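Local coordinates for ABC transporter, periplasmic substrate-binding protein (Vibrio cholerae O1 biovar eltor, PDB 1TWY) that probably binds phosphate in the periplasm and delivers it to an ABC-type importer, as a substrate-binding receptor, at residues Leu72-Leu86 against Pro238-Thr252. Residues are numbered along the deposited sequence; the frame is centred on the assembly and turned at random.
Sequences LKKGVADIAMTSRYL and PFLILHYSDNADEQT. With PO4 (phosphate ion), chain I.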
# COMPACT_ATOMS: atom_id res chain seq x y z
N LEU A 72 3.53 -20.12 0.07
CA LEU A 72 4.93 -20.32 -0.35
C LEU A 72 5.67 -21.24 0.63
O LEU A 72 6.40 -22.13 0.15
CB LEU A 72 5.66 -18.99 -0.44
CG LEU A 72 7.12 -19.06 -0.85
CD1 LEU A 72 7.33 -19.54 -2.21
CD2 LEU A 72 7.77 -17.65 -0.65
N LYS A 73 5.42 -21.06 1.93
CA LYS A 73 6.14 -21.88 2.97
C LYS A 73 5.63 -23.31 2.94
O LYS A 73 6.43 -24.25 3.20
CB LYS A 73 6.08 -21.30 4.33
CG LYS A 73 6.96 -20.09 4.56
CD LYS A 73 6.86 -19.62 5.98
CE LYS A 73 7.67 -18.34 6.16
NZ LYS A 73 7.76 -18.01 7.62
N LYS A 74 4.41 -23.53 2.47
CA LYS A 74 3.86 -24.91 2.34
C LYS A 74 4.24 -25.48 1.00
O LYS A 74 3.86 -26.61 0.63
CB LYS A 74 2.31 -24.87 2.46
CG LYS A 74 1.84 -24.45 3.84
CD LYS A 74 0.28 -24.23 3.96
CE LYS A 74 -0.10 -24.12 5.39
NZ LYS A 74 -1.53 -23.82 5.46
N GLY A 75 4.94 -24.74 0.18
CA GLY A 75 5.36 -25.29 -1.08
C GLY A 75 4.33 -25.42 -2.14
O GLY A 75 4.53 -26.06 -3.16
N VAL A 76 3.19 -24.72 -1.95
CA VAL A 76 2.15 -24.68 -2.95
C VAL A 76 1.96 -23.37 -3.69
O VAL A 76 0.90 -23.23 -4.32
CB VAL A 76 0.76 -25.10 -2.24
CG1 VAL A 76 0.85 -26.53 -1.67
CG2 VAL A 76 0.39 -24.20 -1.09
N ALA A 77 2.81 -22.37 -3.42
CA ALA A 77 3.16 -21.28 -4.33
C ALA A 77 4.66 -21.32 -4.66
O ALA A 77 5.43 -21.74 -3.82
CB ALA A 77 2.85 -19.90 -3.66
N ASP A 78 5.07 -20.88 -5.86
CA ASP A 78 6.44 -20.73 -6.24
C ASP A 78 7.03 -19.40 -5.79
O ASP A 78 8.23 -19.29 -5.53
CB ASP A 78 6.57 -20.84 -7.71
CG ASP A 78 6.12 -22.17 -8.23
OD1 ASP A 78 6.78 -23.20 -7.89
OD2 ASP A 78 5.13 -22.27 -8.96
N ILE A 79 6.15 -18.37 -5.75
CA ILE A 79 6.51 -17.03 -5.41
C ILE A 79 5.50 -16.44 -4.48
O ILE A 79 4.36 -16.68 -4.74
CB ILE A 79 6.72 -16.12 -6.70
CG1 ILE A 79 7.70 -16.82 -7.67
CG2 ILE A 79 7.26 -14.77 -6.26
CD1 ILE A 79 7.84 -16.19 -9.03
N ALA A 80 5.84 -15.66 -3.48
CA ALA A 80 4.80 -14.93 -2.78
C ALA A 80 5.00 -13.42 -3.10
O ALA A 80 6.08 -12.93 -3.41
CB ALA A 80 4.80 -15.19 -1.33
N MSE A 81 3.92 -12.65 -2.90
CA MSE A 81 4.02 -11.25 -3.04
C MSE A 81 3.36 -10.63 -1.76
O MSE A 81 2.34 -11.15 -1.28
CB MSE A 81 3.38 -10.77 -4.36
CG MSE A 81 2.03 -11.08 -4.51
SE MSE A 81 1.50 -10.88 -6.50
CE MSE A 81 0.02 -12.01 -6.01
N THR A 82 3.97 -9.61 -1.20
CA THR A 82 3.43 -8.93 -0.03
C THR A 82 3.44 -7.45 -0.28
O THR A 82 4.16 -6.94 -1.05
CB THR A 82 4.21 -9.20 1.29
OG1 THR A 82 5.51 -8.56 1.28
CG2 THR A 82 4.40 -10.68 1.56
N SER A 83 2.57 -6.74 0.45
CA SER A 83 2.58 -5.31 0.52
C SER A 83 3.05 -4.71 1.85
O SER A 83 2.67 -3.57 2.25
CB SER A 83 1.20 -4.84 0.11
OG SER A 83 0.25 -5.43 1.04
N ARG A 84 3.85 -5.45 2.57
CA ARG A 84 4.41 -5.10 3.87
C ARG A 84 5.65 -5.87 4.08
O ARG A 84 5.88 -6.89 3.42
CB ARG A 84 3.48 -5.43 5.01
CG ARG A 84 3.12 -6.88 5.06
CD ARG A 84 2.29 -7.22 6.28
NE ARG A 84 1.84 -8.61 6.36
CZ ARG A 84 2.59 -9.61 6.82
NH1 ARG A 84 3.85 -9.43 7.10
NH2 ARG A 84 2.08 -10.85 6.90
N TYR A 85 6.55 -5.36 4.92
CA TYR A 85 7.71 -6.13 5.32
C TYR A 85 7.25 -7.33 6.18
O TYR A 85 6.15 -7.36 6.75
CB TYR A 85 8.70 -5.23 6.07
CG TYR A 85 9.28 -4.14 5.21
CD1 TYR A 85 10.23 -4.43 4.27
CD2 TYR A 85 8.95 -2.75 5.38
CE1 TYR A 85 10.76 -3.47 3.51
CE2 TYR A 85 9.53 -1.81 4.56
CZ TYR A 85 10.40 -2.21 3.59
OH TYR A 85 11.03 -1.32 2.71
N LEU A 86 8.11 -8.32 6.21
CA LEU A 86 7.88 -9.57 6.93
C LEU A 86 8.24 -9.27 8.40
O LEU A 86 9.08 -8.40 8.72
CB LEU A 86 8.80 -10.65 6.38
CG LEU A 86 8.18 -11.70 5.47
CD1 LEU A 86 7.58 -11.06 4.35
CD2 LEU A 86 9.28 -12.72 5.05
N PRO A 238 6.12 -1.22 0.85
CA PRO A 238 6.84 -2.00 -0.13
C PRO A 238 5.98 -3.02 -0.86
O PRO A 238 5.07 -3.59 -0.18
CB PRO A 238 7.91 -2.76 0.74
CG PRO A 238 7.24 -2.93 2.01
CD PRO A 238 6.42 -1.65 2.21
N PHE A 239 6.22 -3.29 -2.14
CA PHE A 239 5.70 -4.47 -2.79
C PHE A 239 6.90 -5.43 -2.83
O PHE A 239 7.83 -5.16 -3.55
CB PHE A 239 5.27 -4.18 -4.19
CG PHE A 239 3.92 -3.42 -4.30
CD1 PHE A 239 3.25 -3.01 -3.18
CD2 PHE A 239 3.35 -3.22 -5.53
CE1 PHE A 239 2.00 -2.39 -3.29
CE2 PHE A 239 2.12 -2.61 -5.66
CZ PHE A 239 1.46 -2.18 -4.53
N LEU A 240 6.91 -6.47 -2.00
CA LEU A 240 7.97 -7.47 -1.96
C LEU A 240 7.62 -8.69 -2.67
O LEU A 240 6.46 -9.20 -2.76
CB LEU A 240 8.25 -7.83 -0.51
CG LEU A 240 8.63 -6.73 0.46
CD1 LEU A 240 8.95 -7.39 1.78
CD2 LEU A 240 9.85 -5.86 -0.09
N ILE A 241 8.63 -9.31 -3.24
CA ILE A 241 8.58 -10.58 -3.92
C ILE A 241 9.52 -11.55 -3.13
O ILE A 241 10.68 -11.22 -2.88
CB ILE A 241 9.11 -10.47 -5.33
CG1 ILE A 241 8.34 -9.36 -6.15
CG2 ILE A 241 8.98 -11.78 -6.04
CD1 ILE A 241 6.93 -9.66 -6.33
N LEU A 242 8.93 -12.68 -2.76
CA LEU A 242 9.57 -13.71 -1.91
C LEU A 242 9.66 -14.99 -2.73
O LEU A 242 8.74 -15.43 -3.38
CB LEU A 242 8.75 -13.99 -0.66
CG LEU A 242 8.62 -12.98 0.46
CD1 LEU A 242 8.09 -11.74 0.04
CD2 LEU A 242 7.62 -13.53 1.48
N HIS A 243 10.81 -15.69 -2.60
CA HIS A 243 11.00 -16.96 -3.32
C HIS A 243 12.24 -17.64 -2.75
O HIS A 243 12.95 -17.02 -2.00
CB HIS A 243 11.14 -16.79 -4.82
CG HIS A 243 12.42 -16.15 -5.23
ND1 HIS A 243 12.81 -14.90 -4.79
CD2 HIS A 243 13.43 -16.62 -6.01
CE1 HIS A 243 13.99 -14.61 -5.30
NE2 HIS A 243 14.39 -15.63 -6.04
N TYR A 244 12.41 -18.92 -3.01
CA TYR A 244 13.60 -19.66 -2.48
C TYR A 244 14.70 -19.67 -3.52
O TYR A 244 14.75 -20.54 -4.33
CB TYR A 244 13.19 -21.07 -2.14
CG TYR A 244 12.26 -21.10 -1.02
CD1 TYR A 244 12.67 -20.76 0.26
CD2 TYR A 244 10.90 -21.37 -1.21
CE1 TYR A 244 11.83 -20.74 1.34
CE2 TYR A 244 10.06 -21.41 -0.14
CZ TYR A 244 10.49 -21.08 1.13
OH TYR A 244 9.80 -21.04 2.33
N SER A 245 15.54 -18.64 -3.52
CA SER A 245 16.44 -18.38 -4.69
C SER A 245 17.23 -19.64 -5.08
O SER A 245 17.42 -19.95 -6.28
CB SER A 245 17.37 -17.20 -4.42
OG SER A 245 18.51 -17.59 -3.65
N ASP A 246 17.65 -20.36 -4.04
CA ASP A 246 18.46 -21.56 -4.19
C ASP A 246 17.58 -22.72 -4.71
O ASP A 246 17.76 -23.17 -5.87
CB ASP A 246 19.23 -21.85 -2.86
CG ASP A 246 18.46 -22.74 -1.87
OD1 ASP A 246 17.97 -23.82 -2.31
OD2 ASP A 246 18.34 -22.47 -0.64
N ASN A 247 16.59 -23.12 -3.91
CA ASN A 247 15.84 -24.34 -4.16
C ASN A 247 14.72 -24.12 -5.20
O ASN A 247 13.82 -24.93 -5.29
CB ASN A 247 15.31 -24.99 -2.85
CG ASN A 247 15.11 -26.53 -2.97
OD1 ASN A 247 16.01 -27.28 -3.39
ND2 ASN A 247 13.91 -27.00 -2.60
N ALA A 248 14.81 -23.08 -6.02
CA ALA A 248 13.77 -22.84 -7.05
C ALA A 248 14.11 -23.46 -8.43
O ALA A 248 15.28 -23.51 -8.87
CB ALA A 248 13.43 -21.32 -7.17
N ASP A 249 13.06 -23.92 -9.11
CA ASP A 249 13.19 -24.47 -10.46
C ASP A 249 13.48 -23.36 -11.47
O ASP A 249 13.36 -22.13 -11.16
CB ASP A 249 11.96 -25.34 -10.85
CG ASP A 249 10.65 -24.58 -10.90
OD1 ASP A 249 10.64 -23.35 -11.11
OD2 ASP A 249 9.54 -25.13 -10.74
N GLU A 250 13.85 -23.74 -12.69
CA GLU A 250 14.25 -22.75 -13.69
C GLU A 250 13.13 -21.82 -14.18
O GLU A 250 13.40 -20.65 -14.50
CB GLU A 250 14.89 -23.46 -14.92
CG GLU A 250 16.02 -24.48 -14.61
CD GLU A 250 16.99 -24.04 -13.49
OE1 GLU A 250 16.95 -24.64 -12.36
OE2 GLU A 250 17.79 -23.09 -13.73
N GLN A 251 11.90 -22.31 -14.32
CA GLN A 251 10.81 -21.45 -14.81
C GLN A 251 10.62 -20.29 -13.77
O GLN A 251 10.51 -19.15 -14.16
CB GLN A 251 9.48 -22.21 -15.02
CG GLN A 251 9.50 -23.49 -15.95
CD GLN A 251 10.46 -24.62 -15.45
OE1 GLN A 251 10.45 -25.01 -14.26
NE2 GLN A 251 11.33 -25.11 -16.35
N THR A 252 10.58 -20.61 -12.48
CA THR A 252 10.59 -19.62 -11.40
C THR A 252 11.78 -18.61 -11.55
O THR A 252 11.57 -17.38 -11.57
CB THR A 252 10.61 -20.32 -10.03
OG1 THR A 252 9.41 -21.11 -9.85
CG2 THR A 252 10.52 -19.28 -8.88
P PO4 I . -2.85 -7.14 0.81
O1 PO4 I . -2.05 -6.24 -0.15
O2 PO4 I . -3.71 -6.16 1.78
O3 PO4 I . -3.84 -8.10 0.05
O4 PO4 I . -2.02 -7.95 1.78
O HOH W 1 10.67 -20.18 -4.69
O HOH W 2 10.04 -22.89 -7.70
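Ala80 and Thr82 pair antiparallel with Leu242 and Leu240, each pair closed by two backbone hydrogen bonds. On the face of the sheet that carries these four side chains, Leu242 meets three side chains through different atoms: its CB meets Leu72 CD2 at 3.8 Å, CD1 faces the methyl of Thr82, and CD2 lies 3.8 Å from Leu86 CD1. Thr82 OG1, set between its own N and carbonyl carbon (chi1 70°), donates to Arg84 O at 2.7 Å in the carbonyl plane, while Leu240 CB packs against Thr82 OG1 at 3.4 Å and its CD1 reaches Arg84 O. Beyond it, Pro238 CG sits over the centre of the Tyr85 ring, a CH-pi contact 3.6 Å from the centroid. The other face brings Ile79 CG2 tightly against Ile241 CG2, at 3.5 Å, and Ile79 CG1 onto the Thr252 methyl. At the far end, Tyr244 turns the edge of its ring to Leu72 O, and one water bridges Asp78 O and Tyr244 N. Ser83 OG donates to phosphate O1 at 2.7 Å, joining Ser35, Thr36, Ser37 and Ser65 around the anion. The hydrogen-bonded strand pair, covered by mostly apolar side chains, thus ends beside at least five hydroxyls around the ion, consistent with a phosphate receptor.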